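Side-chain contacts in superoxide dismutase [Fe] (Sulfolobus acidocaldarius, PDB 1B06), which uses one iron ion per subunit to dismutate toxic superoxide radicals into hydrogen peroxide and molecular oxygen: residues A[30-34]-A[35-39]; A[85-88]-A[89-93]; A[58-61]-A[62-66]; A[76-79]-A[80-84]. All coordinates share one frame; numbering follows the deposited sequence.

Contact 1. Residues A[30-34]-A[35-39]. With FE (Fe (III) ion), chain G.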
loop_
_atom_site.group_PDB
_atom_site.type_symbol
_atom_site.label_atom_id
_atom_site.label_comp_id
_atom_site.label_asym_id
_atom_site.label_seq_id
_atom_site.Cartn_x
_atom_site.Cartn_y
_atom_site.Cartn_z
ATOM N N ILE A 30 -11.099 18.730 -18.252
ATOM C CA ILE A 30 -11.335 17.619 -19.162
ATOM C C ILE A 30 -10.256 17.498 -20.230
ATOM O O ILE A 30 -9.794 16.401 -20.537
ATOM C CB ILE A 30 -12.711 17.760 -19.844
ATOM C CG1 ILE A 30 -13.806 17.789 -18.779
ATOM C CG2 ILE A 30 -12.953 16.593 -20.797
ATOM C CD1 ILE A 30 -13.924 16.489 -17.979
ATOM N N ASP A 31 -9.854 18.628 -20.792
ATOM C CA ASP A 31 -8.831 18.639 -21.828
ATOM C C ASP A 31 -7.529 17.960 -21.392
ATOM O O ASP A 31 -7.090 16.992 -22.014
ATOM C CB ASP A 31 -8.547 20.080 -22.247
ATOM C CG ASP A 31 -7.598 20.169 -23.427
ATOM O OD1 ASP A 31 -7.762 19.389 -24.390
ATOM O OD2 ASP A 31 -6.686 21.022 -23.386
ATOM N N VAL A 32 -6.913 18.469 -20.326
ATOM C CA VAL A 32 -5.659 17.906 -19.820
ATOM C C VAL A 32 -5.842 16.548 -19.125
ATOM O O VAL A 32 -4.933 15.717 -19.116
ATOM C CB VAL A 32 -4.966 18.887 -18.848
ATOM C CG1 VAL A 32 -5.811 19.069 -17.600
ATOM C CG2 VAL A 32 -3.588 18.372 -18.489
ATOM N N HIS A 33 -7.016 16.329 -18.541
ATOM C CA HIS A 33 -7.320 15.070 -17.865
ATOM C C HIS A 33 -7.343 13.943 -18.892
ATOM O O HIS A 33 -6.848 12.842 -18.648
ATOM C CB HIS A 33 -8.689 15.163 -17.187
ATOM C CG HIS A 33 -8.930 14.116 -16.145
ATOM N ND1 HIS A 33 -10.024 14.145 -15.304
ATOM C CD2 HIS A 33 -8.213 13.021 -15.793
ATOM C CE1 HIS A 33 -9.968 13.115 -14.479
ATOM N NE2 HIS A 33 -8.880 12.417 -14.754
ATOM N N TYR A 34 -7.927 14.241 -20.048
ATOM C CA TYR A 34 -8.055 13.280 -21.131
ATOM C C TYR A 34 -6.813 13.218 -22.023
ATOM O O TYR A 34 -6.209 12.160 -22.175
ATOM C CB TYR A 34 -9.296 13.617 -21.970
ATOM C CG TYR A 34 -9.427 12.803 -23.234
ATOM C CD1 TYR A 34 -9.743 11.450 -23.183
ATOM C CD2 TYR A 34 -9.202 13.380 -24.482
ATOM C CE1 TYR A 34 -9.827 10.686 -24.338
ATOM C CE2 TYR A 34 -9.283 12.627 -25.648
ATOM C CZ TYR A 34 -9.593 11.280 -25.569
ATOM O OH TYR A 34 -9.641 10.518 -26.713
ATOM N N ASN A 35 -6.428 14.350 -22.602
ATOM C CA ASN A 35 -5.267 14.389 -23.486
ATOM C C ASN A 35 -3.930 14.299 -22.766
ATOM O O ASN A 35 -2.919 13.937 -23.366
ATOM C CB ASN A 35 -5.292 15.659 -24.333
ATOM C CG ASN A 35 -6.402 15.648 -25.348
ATOM O OD1 ASN A 35 -6.481 14.751 -26.194
ATOM N ND2 ASN A 35 -7.281 16.643 -25.272
ATOM N N GLY A 36 -3.922 14.631 -21.483
ATOM C CA GLY A 36 -2.682 14.575 -20.733
ATOM C C GLY A 36 -2.522 13.306 -19.923
ATOM O O GLY A 36 -1.719 12.437 -20.264
ATOM N N HIS A 37 -3.304 13.193 -18.855
ATOM C CA HIS A 37 -3.236 12.041 -17.965
ATOM C C HIS A 37 -3.610 10.693 -18.587
ATOM O O HIS A 37 -2.797 9.769 -18.597
ATOM C CB HIS A 37 -4.091 12.307 -16.717
ATOM C CG HIS A 37 -3.658 13.512 -15.941
ATOM N ND1 HIS A 37 -2.625 13.478 -15.028
ATOM C CD2 HIS A 37 -4.099 14.793 -15.959
ATOM C CE1 HIS A 37 -2.448 14.684 -14.518
ATOM N NE2 HIS A 37 -3.330 15.501 -15.065
ATOM N N HIS A 38 -4.828 10.567 -19.104
ATOM C CA HIS A 38 -5.245 9.295 -19.684
ATOM C C HIS A 38 -4.296 8.820 -20.781
ATOM O O HIS A 38 -3.859 7.671 -20.778
ATOM C CB HIS A 38 -6.670 9.396 -20.227
ATOM C CG HIS A 38 -7.299 8.068 -20.524
ATOM N ND1 HIS A 38 -8.631 7.933 -20.848
ATOM C CD2 HIS A 38 -6.771 6.823 -20.579
ATOM C CE1 HIS A 38 -8.897 6.662 -21.092
ATOM N NE2 HIS A 38 -7.785 5.966 -20.935
ATOM N N LYS A 39 -3.973 9.700 -21.720
ATOM C CA LYS A 39 -3.069 9.335 -22.802
ATOM C C LYS A 39 -1.749 8.829 -22.233
ATOM O O LYS A 39 -1.154 7.888 -22.744
ATOM C CB LYS A 39 -2.802 10.547 -23.693
ATOM C CG LYS A 39 -1.772 10.303 -24.779
ATOM C CD LYS A 39 -2.379 10.499 -26.163
ATOM C CE LYS A 39 -1.926 11.815 -26.814
ATOM N NZ LYS A 39 -1.292 12.771 -25.853
HETATM FE FE FE G . -7.926 11.014 -13.312
HETATM O O HOH W 1 -7.140 9.613 -11.994
#
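N35 reaches back one helical turn to D31: its ND2 lies 2.9 Å from D31 OD1, which it meets from above the carboxylate plane, with the two flat groups turned 73° apart. A second, weak bond runs from the same ND2 to D31 O, the carbonyl that also accepts N35 N. On its other flank OD1 of N35 rests 3.5 Å from CD2 of Y34. With an alanine here, the D31 carboxylate would probably lose its amide partner and be freer to turn. At G36 the helix widens into a pi-type turn, V32 O taking a weak bond from G36 N and a straighter one from H37 N at 3.0 Å. H37, with CG beside its backbone N (chi1 -59°), brings ring atom CD2 to 3.8 Å from H33 CA, which meets the ring at its edge and in its plane; H37 NE2 bonds Y177 OH of the second subunit. H38 N closes the wide turn on H33 O at 3.1 Å. K39 curls back, its NZ bonding N35 O. H33 binds the iron through NE2 at 2.2 Å, sharing it with H84 of helix 67-89 and D170 of strand 165-170, and H38 bonds W88 and H81 of helix 67-89.

Contact 2. Residues A[85-88]-A[89-93]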
loop_
_atom_site.group_PDB
_atom_site.type_symbol
_atom_site.label_atom_id
_atom_site.label_comp_id
_atom_site.label_asym_id
_atom_site.label_seq_id
_atom_site.Cartn_x
_atom_site.Cartn_y
_atom_site.Cartn_z
ATOM N N ALA A 85 -11.270 5.068 -18.681
ATOM C CA ALA A 85 -12.137 4.689 -19.784
ATOM C C ALA A 85 -13.570 4.511 -19.289
ATOM O O ALA A 85 -14.522 4.875 -19.975
ATOM C CB ALA A 85 -11.637 3.407 -20.419
ATOM N N ILE A 86 -13.728 3.946 -18.099
ATOM C CA ILE A 86 -15.063 3.759 -17.540
ATOM C C ILE A 86 -15.623 5.117 -17.103
ATOM O O ILE A 86 -16.787 5.435 -17.347
ATOM C CB ILE A 86 -15.028 2.829 -16.311
ATOM C CG1 ILE A 86 -14.599 1.424 -16.732
ATOM C CG2 ILE A 86 -16.400 2.778 -15.657
ATOM C CD1 ILE A 86 -14.104 0.565 -15.582
ATOM N N TYR A 87 -14.768 5.903 -16.456
ATOM C CA TYR A 87 -15.112 7.227 -15.947
ATOM C C TYR A 87 -15.757 8.134 -17.001
ATOM O O TYR A 87 -16.810 8.727 -16.751
ATOM C CB TYR A 87 -13.845 7.875 -15.385
ATOM C CG TYR A 87 -14.002 9.256 -14.787
ATOM C CD1 TYR A 87 -14.932 9.509 -13.779
ATOM C CD2 TYR A 87 -13.174 10.300 -15.193
ATOM C CE1 TYR A 87 -15.028 10.781 -13.183
ATOM C CE2 TYR A 87 -13.257 11.566 -14.610
ATOM C CZ TYR A 87 -14.182 11.802 -13.607
ATOM O OH TYR A 87 -14.248 13.054 -13.035
ATOM N N TRP A 88 -15.138 8.234 -18.178
ATOM C CA TRP A 88 -15.672 9.077 -19.247
ATOM C C TRP A 88 -17.068 8.630 -19.665
ATOM O O TRP A 88 -17.950 9.455 -19.880
ATOM C CB TRP A 88 -14.767 9.055 -20.482
ATOM C CG TRP A 88 -13.326 9.407 -20.230
ATOM C CD1 TRP A 88 -12.235 8.745 -20.709
ATOM C CD2 TRP A 88 -12.821 10.505 -19.457
ATOM N NE1 TRP A 88 -11.081 9.358 -20.286
ATOM C CE2 TRP A 88 -11.409 10.441 -19.516
ATOM C CE3 TRP A 88 -13.420 11.536 -18.722
ATOM C CZ2 TRP A 88 -10.584 11.370 -18.864
ATOM C CZ3 TRP A 88 -12.597 12.463 -18.073
ATOM C CH2 TRP A 88 -11.195 12.369 -18.152
ATOM N N ASN A 89 -17.264 7.322 -19.778
ATOM C CA ASN A 89 -18.549 6.771 -20.186
ATOM C C ASN A 89 -19.579 6.781 -19.066
ATOM O O ASN A 89 -20.785 6.709 -19.320
ATOM C CB ASN A 89 -18.367 5.341 -20.685
ATOM C CG ASN A 89 -17.728 5.287 -22.052
ATOM O OD1 ASN A 89 -18.228 5.879 -23.000
ATOM N ND2 ASN A 89 -16.616 4.576 -22.160
ATOM N N ASN A 90 -19.101 6.874 -17.831
ATOM C CA ASN A 90 -19.975 6.874 -16.665
ATOM C C ASN A 90 -20.541 8.260 -16.374
ATOM O O ASN A 90 -21.247 8.455 -15.385
ATOM C CB ASN A 90 -19.205 6.357 -15.447
ATOM C CG ASN A 90 -20.099 5.656 -14.436
ATOM O OD1 ASN A 90 -20.884 4.766 -14.777
ATOM N ND2 ASN A 90 -19.977 6.056 -13.177
ATOM N N MET A 91 -20.215 9.217 -17.239
ATOM C CA MET A 91 -20.700 10.590 -17.117
ATOM C C MET A 91 -21.406 10.975 -18.425
ATOM O O MET A 91 -21.202 10.337 -19.457
ATOM C CB MET A 91 -19.532 11.546 -16.849
ATOM C CG MET A 91 -18.886 11.365 -15.483
ATOM S SD MET A 91 -17.744 12.680 -15.024
ATOM C CE MET A 91 -16.459 12.504 -16.324
ATOM N N ALA A 92 -22.240 12.008 -18.379
ATOM C CA ALA A 92 -22.957 12.453 -19.562
ATOM C C ALA A 92 -23.255 13.935 -19.438
ATOM O O ALA A 92 -23.386 14.453 -18.332
ATOM C CB ALA A 92 -24.251 11.668 -19.710
ATOM N N PRO A 93 -23.348 14.645 -20.576
ATOM C CA PRO A 93 -23.636 16.085 -20.568
ATOM C C PRO A 93 -24.818 16.452 -19.673
ATOM O O PRO A 93 -25.788 15.699 -19.563
ATOM C CB PRO A 93 -23.903 16.402 -22.036
ATOM C CG PRO A 93 -23.099 15.383 -22.774
ATOM C CD PRO A 93 -23.165 14.132 -21.944
#
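M91 folds its thioether back over the Y87 ring in a Met-aromatic contact at the C-terminal end of helix 67-89, the second long helix of the alpha-hairpin domain. Methyl CE sits over one face, 3.7 Å from the ring centroid and 16° off the normal, as a CH-pi contact; SD lies obliquely, 3.8 Å from Y87 CE1. The bend at chi3 (-63°) turns the methyl inward across the ring, where it also reaches the edge of the W88 indole, CE to CE3 4.0 Å. W88 in turn receives Y87 CD2 over one face, so methionine, tyrosine and tryptophan pack as one cluster. A leucine in place of Y87 would probably deprive the M91 methyl of its aromatic face and leave the Y187 hydroxyl without its phenolic partner.

The next shell holds these rings in place. Y87 OH bonds Y187 OH, W88 NE1 bonds H38, and the indole meets the iron ligand H33 edge-to-face, which ties the cluster to the metal surroundings. The backbone leaves the helix through weak bonds: N90 N lies 2.8 Å from I86 O and 3.1 Å from Y87 O, and M91 N reaches W88 O. At the start of the second segment, N89 turns its amide back along the helix, ND2 making a weak bond to A85 O at 3.0 Å.

Contact 3. Residues A[58-61]-A[62-66]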
loop_
_atom_site.group_PDB
_atom_site.type_symbol
_atom_site.label_atom_id
_atom_site.label_comp_id
_atom_site.label_asym_id
_atom_site.label_seq_id
_atom_site.Cartn_x
_atom_site.Cartn_y
_atom_site.Cartn_z
ATOM N N GLY A 58 13.698 -12.957 -24.529
ATOM C CA GLY A 58 15.082 -13.206 -24.171
ATOM C C GLY A 58 15.994 -12.097 -24.665
ATOM O O GLY A 58 17.213 -12.147 -24.474
ATOM N N ASP A 59 15.405 -11.089 -25.304
ATOM C CA ASP A 59 16.176 -9.965 -25.822
ATOM C C ASP A 59 16.674 -9.090 -24.678
ATOM O O ASP A 59 17.683 -8.392 -24.802
ATOM C CB ASP A 59 15.322 -9.147 -26.783
ATOM C CG ASP A 59 14.854 -9.960 -27.973
ATOM O OD1 ASP A 59 15.418 -11.048 -28.213
ATOM O OD2 ASP A 59 13.922 -9.511 -28.670
ATOM N N LEU A 60 15.949 -9.132 -23.564
ATOM C CA LEU A 60 16.310 -8.385 -22.367
ATOM C C LEU A 60 16.746 -9.452 -21.365
ATOM O O LEU A 60 15.912 -10.081 -20.708
ATOM C CB LEU A 60 15.100 -7.610 -21.835
ATOM C CG LEU A 60 15.341 -6.517 -20.787
ATOM C CD1 LEU A 60 16.275 -5.452 -21.348
ATOM C CD2 LEU A 60 14.005 -5.899 -20.376
ATOM N N PRO A 61 18.063 -9.686 -21.259
ATOM C CA PRO A 61 18.631 -10.685 -20.346
ATOM C C PRO A 61 18.596 -10.321 -18.864
ATOM O O PRO A 61 18.522 -9.146 -18.499
ATOM C CB PRO A 61 20.060 -10.854 -20.854
ATOM C CG PRO A 61 20.389 -9.536 -21.458
ATOM C CD PRO A 61 19.106 -8.997 -22.039
ATOM N N GLN A 62 18.650 -11.345 -18.016
ATOM C CA GLN A 62 18.640 -11.145 -16.576
ATOM C C GLN A 62 19.764 -10.196 -16.223
ATOM O O GLN A 62 20.863 -10.299 -16.763
ATOM C CB GLN A 62 18.850 -12.472 -15.852
ATOM C CG GLN A 62 17.655 -13.401 -15.914
ATOM C CD GLN A 62 17.271 -13.938 -14.551
ATOM O OE1 GLN A 62 17.269 -13.206 -13.557
ATOM N NE2 GLN A 62 16.940 -15.224 -14.494
ATOM N N GLY A 63 19.486 -9.270 -15.315
ATOM C CA GLY A 63 20.492 -8.309 -14.919
ATOM C C GLY A 63 20.294 -6.994 -15.641
ATOM O O GLY A 63 20.960 -6.012 -15.334
ATOM N N GLN A 64 19.376 -6.966 -16.602
ATOM C CA GLN A 64 19.115 -5.742 -17.345
ATOM C C GLN A 64 17.697 -5.251 -17.111
ATOM O O GLN A 64 17.159 -4.460 -17.885
ATOM C CB GLN A 64 19.382 -5.968 -18.837
ATOM C CG GLN A 64 20.855 -6.243 -19.128
ATOM C CD GLN A 64 21.227 -6.122 -20.596
ATOM O OE1 GLN A 64 22.287 -6.593 -21.012
ATOM N NE2 GLN A 64 20.368 -5.493 -21.386
ATOM N N TYR A 65 17.097 -5.726 -16.024
ATOM C CA TYR A 65 15.749 -5.325 -15.651
ATOM C C TYR A 65 15.476 -5.668 -14.193
ATOM O O TYR A 65 16.189 -6.464 -13.594
ATOM C CB TYR A 65 14.714 -6.016 -16.542
ATOM C CG TYR A 65 14.684 -7.521 -16.410
ATOM C CD1 TYR A 65 13.984 -8.140 -15.371
ATOM C CD2 TYR A 65 15.342 -8.331 -17.328
ATOM C CE1 TYR A 65 13.942 -9.526 -15.254
ATOM C CE2 TYR A 65 15.307 -9.718 -17.221
ATOM C CZ TYR A 65 14.606 -10.308 -16.184
ATOM O OH TYR A 65 14.565 -11.676 -16.082
ATOM N N ASP A 66 14.447 -5.044 -13.628
ATOM C CA ASP A 66 14.037 -5.292 -12.252
ATOM C C ASP A 66 12.537 -5.558 -12.334
ATOM O O ASP A 66 11.722 -4.635 -12.315
ATOM C CB ASP A 66 14.344 -4.078 -11.387
ATOM C CG ASP A 66 15.818 -3.753 -11.365
ATOM O OD1 ASP A 66 16.536 -4.316 -10.512
ATOM O OD2 ASP A 66 16.264 -2.940 -12.206
#
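L60 and Y65 form the compact, buried side of this connection between helices 27-57 and 67-89. Methyl CD2 of L60 packs against CB of Y65 at 3.9 Å, while the sister methyl CD1 lies 3.7 Å from Q64 O. Y65 holds CG between its backbone N and carbonyl carbon (chi1 64°), a crowded position that lays the CD2-CE2 side of the ring beside the L60 and P61 carbonyls, CE2 being 3.5 Å from P61 O. Helix 27-57 contributes R51, K54 and L55 to this side.

The looser, more exposed side is a type II beta turn from P61 to Q64, closed by Q64 N bonding P61 O at 3.0 Å. G63 takes its third position with positive phi (99°), where a side chain would press against the preceding carbonyl. The extended Q64 chain lies across the proline, its OE1 3.5 Å from P61 CG, while Q62 packs on E125 of the third subunit.

The local packing and the turn bond shape the loop, and several polar groups also join other subunits: Y65 OH bonds E125 of the third subunit, while G63 O and D66 bind R51 of the fourth, D66 by a salt bridge, consistent with a role for this hairpin tip in the tetramer.

Contact 4. Residues A[76-79]-A[80-84]. With FE (Fe (III) ion), chain G.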
loop_
_atom_site.group_PDB
_atom_site.type_symbol
_atom_site.label_atom_id
_atom_site.label_comp_id
_atom_site.label_asym_id
_atom_site.label_seq_id
_atom_site.Cartn_x
_atom_site.Cartn_y
_atom_site.Cartn_z
ATOM N N PHE A 76 -0.242 0.061 -12.153
ATOM C CA PHE A 76 -0.422 1.494 -12.069
ATOM C C PHE A 76 -1.008 2.031 -13.372
ATOM O O PHE A 76 -2.096 2.618 -13.390
ATOM C CB PHE A 76 0.918 2.174 -11.784
ATOM C CG PHE A 76 0.839 3.668 -11.789
ATOM C CD1 PHE A 76 0.060 4.337 -10.848
ATOM C CD2 PHE A 76 1.490 4.409 -12.766
ATOM C CE1 PHE A 76 -0.078 5.728 -10.884
ATOM C CE2 PHE A 76 1.362 5.804 -12.813
ATOM C CZ PHE A 76 0.575 6.462 -11.870
ATOM N N ASN A 77 -0.294 1.804 -14.468
ATOM C CA ASN A 77 -0.721 2.289 -15.773
ATOM C C ASN A 77 -1.949 1.622 -16.383
ATOM O O ASN A 77 -2.823 2.307 -16.906
ATOM C CB ASN A 77 0.447 2.211 -16.750
ATOM C CG ASN A 77 1.460 3.309 -16.519
ATOM O OD1 ASN A 77 1.152 4.485 -16.671
ATOM N ND2 ASN A 77 2.673 2.931 -16.147
ATOM N N ILE A 78 -2.028 0.295 -16.329
ATOM C CA ILE A 78 -3.174 -0.392 -16.913
ATOM C C ILE A 78 -4.470 -0.014 -16.198
ATOM O O ILE A 78 -5.506 0.190 -16.836
ATOM C CB ILE A 78 -2.990 -1.926 -16.882
ATOM C CG1 ILE A 78 -1.743 -2.310 -17.689
ATOM C CG2 ILE A 78 -4.220 -2.613 -17.474
ATOM C CD1 ILE A 78 -1.527 -3.811 -17.836
ATOM N N ASN A 79 -4.414 0.070 -14.873
ATOM C CA ASN A 79 -5.585 0.448 -14.092
ATOM C C ASN A 79 -5.906 1.916 -14.380
ATOM O O ASN A 79 -7.071 2.291 -14.500
ATOM C CB ASN A 79 -5.322 0.249 -12.593
ATOM C CG ASN A 79 -5.731 -1.139 -12.109
ATOM O OD1 ASN A 79 -6.876 -1.556 -12.284
ATOM N ND2 ASN A 79 -4.792 -1.859 -11.493
ATOM N N GLY A 80 -4.871 2.741 -14.497
ATOM C CA GLY A 80 -5.088 4.147 -14.781
ATOM C C GLY A 80 -5.875 4.326 -16.070
ATOM O O GLY A 80 -6.780 5.156 -16.159
ATOM N N HIS A 81 -5.531 3.531 -17.074
ATOM C CA HIS A 81 -6.198 3.585 -18.368
ATOM C C HIS A 81 -7.638 3.048 -18.292
ATOM O O HIS A 81 -8.596 3.747 -18.634
ATOM C CB HIS A 81 -5.363 2.793 -19.394
ATOM C CG HIS A 81 -6.161 2.197 -20.512
ATOM N ND1 HIS A 81 -6.914 2.959 -21.380
ATOM C CD2 HIS A 81 -6.320 0.910 -20.906
ATOM C CE1 HIS A 81 -7.503 2.169 -22.260
ATOM N NE2 HIS A 81 -7.159 0.921 -21.995
ATOM N N LYS A 82 -7.787 1.815 -17.822
ATOM C CA LYS A 82 -9.097 1.186 -17.727
ATOM C C LYS A 82 -10.106 1.960 -16.891
ATOM O O LYS A 82 -11.270 2.077 -17.272
ATOM C CB LYS A 82 -8.949 -0.232 -17.179
ATOM C CG LYS A 82 -8.076 -1.135 -18.054
ATOM C CD LYS A 82 -8.228 -2.604 -17.686
ATOM C CE LYS A 82 -7.614 -3.502 -18.754
ATOM N NZ LYS A 82 -8.606 -3.895 -19.806
ATOM N N LEU A 83 -9.667 2.489 -15.755
ATOM C CA LEU A 83 -10.565 3.232 -14.883
ATOM C C LEU A 83 -11.012 4.552 -15.502
ATOM O O LEU A 83 -12.155 4.973 -15.318
ATOM C CB LEU A 83 -9.899 3.487 -13.532
ATOM C CG LEU A 83 -9.675 2.254 -12.650
ATOM C CD1 LEU A 83 -9.146 2.703 -11.302
ATOM C CD2 LEU A 83 -10.972 1.472 -12.480
ATOM N N HIS A 84 -10.117 5.209 -16.232
ATOM C CA HIS A 84 -10.471 6.468 -16.872
ATOM C C HIS A 84 -11.445 6.203 -18.014
ATOM O O HIS A 84 -12.343 7.002 -18.273
ATOM C CB HIS A 84 -9.218 7.172 -17.395
ATOM C CG HIS A 84 -8.534 8.003 -16.361
ATOM N ND1 HIS A 84 -7.580 7.490 -15.511
ATOM C CD2 HIS A 84 -8.717 9.290 -15.988
ATOM C CE1 HIS A 84 -7.208 8.424 -14.655
ATOM N NE2 HIS A 84 -7.884 9.527 -14.923
HETATM FE FE FE G . -7.926 11.014 -13.312
HETATM O O HOH W 1 -7.140 9.613 -11.994
#
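I78 and K82, one turn apart on helix 67-89 of the alpha-hairpin domain, lie side by side, with methyl CG2 of I78 3.7 Å from K82 CE. This apolar contact runs along the aliphatic part of the lysine, whose CG passes 3.1 Å from I78 O; with CG1 of I78 beside its backbone N (chi1 -60°), the CG2 branch is the one that meets the lysine chain. CG of L83 lies against a backbone carbonyl of the preceding turn, 3.2 Å from N79 O.

Regular alpha-helical backbone bonds join the two halves: G80 N to F76 O, H81 N to N77 O, K82 N to I78 O at 3.0 Å and nearly straight (174°), and L83 N to N79 O.

Several polar ends reach the third subunit. K82 NZ makes salt bridges with E143 and D141 there, and the N79 amide bonds H159 and A161 of that subunit. H81 bonds H38 of its own chain through ND1 and E143 of the third subunit through NE2. Helix 67-89 thereby belongs both to the subunit core and to an interface.

The last kind is metal coordination. H84 binds the iron through NE2 at 2.2 Å, beside H33, D170, H174 and a water. The other ring nitrogen fixes its rotation: ND1 donates to G80 O at 2.6 Å, the carbonyl oxygen lying close to the imidazole plane.

Along the chain the order is contact 1, contact 3, contact 4, contact 2, all within the alpha-hairpin domain. Contact 1 lies on helix 27-57; contact 4 and the start of contact 2 lie on helix 67-89, and contact 3 is in the loop joining the two helices. Contacts 1, 2 and 4 cluster with centres 13 to 14 Å apart; contacts 1 and 4 each give a ligand to the same iron, and contact 2 adjoins contact 1 through W88. Contact 3 stands apart, its centre 26 to 39 Å from the others, at the far tip of the hairpin. Subunit contacts thus occur both near the iron and at the tip, while the metal ligands gather at one end.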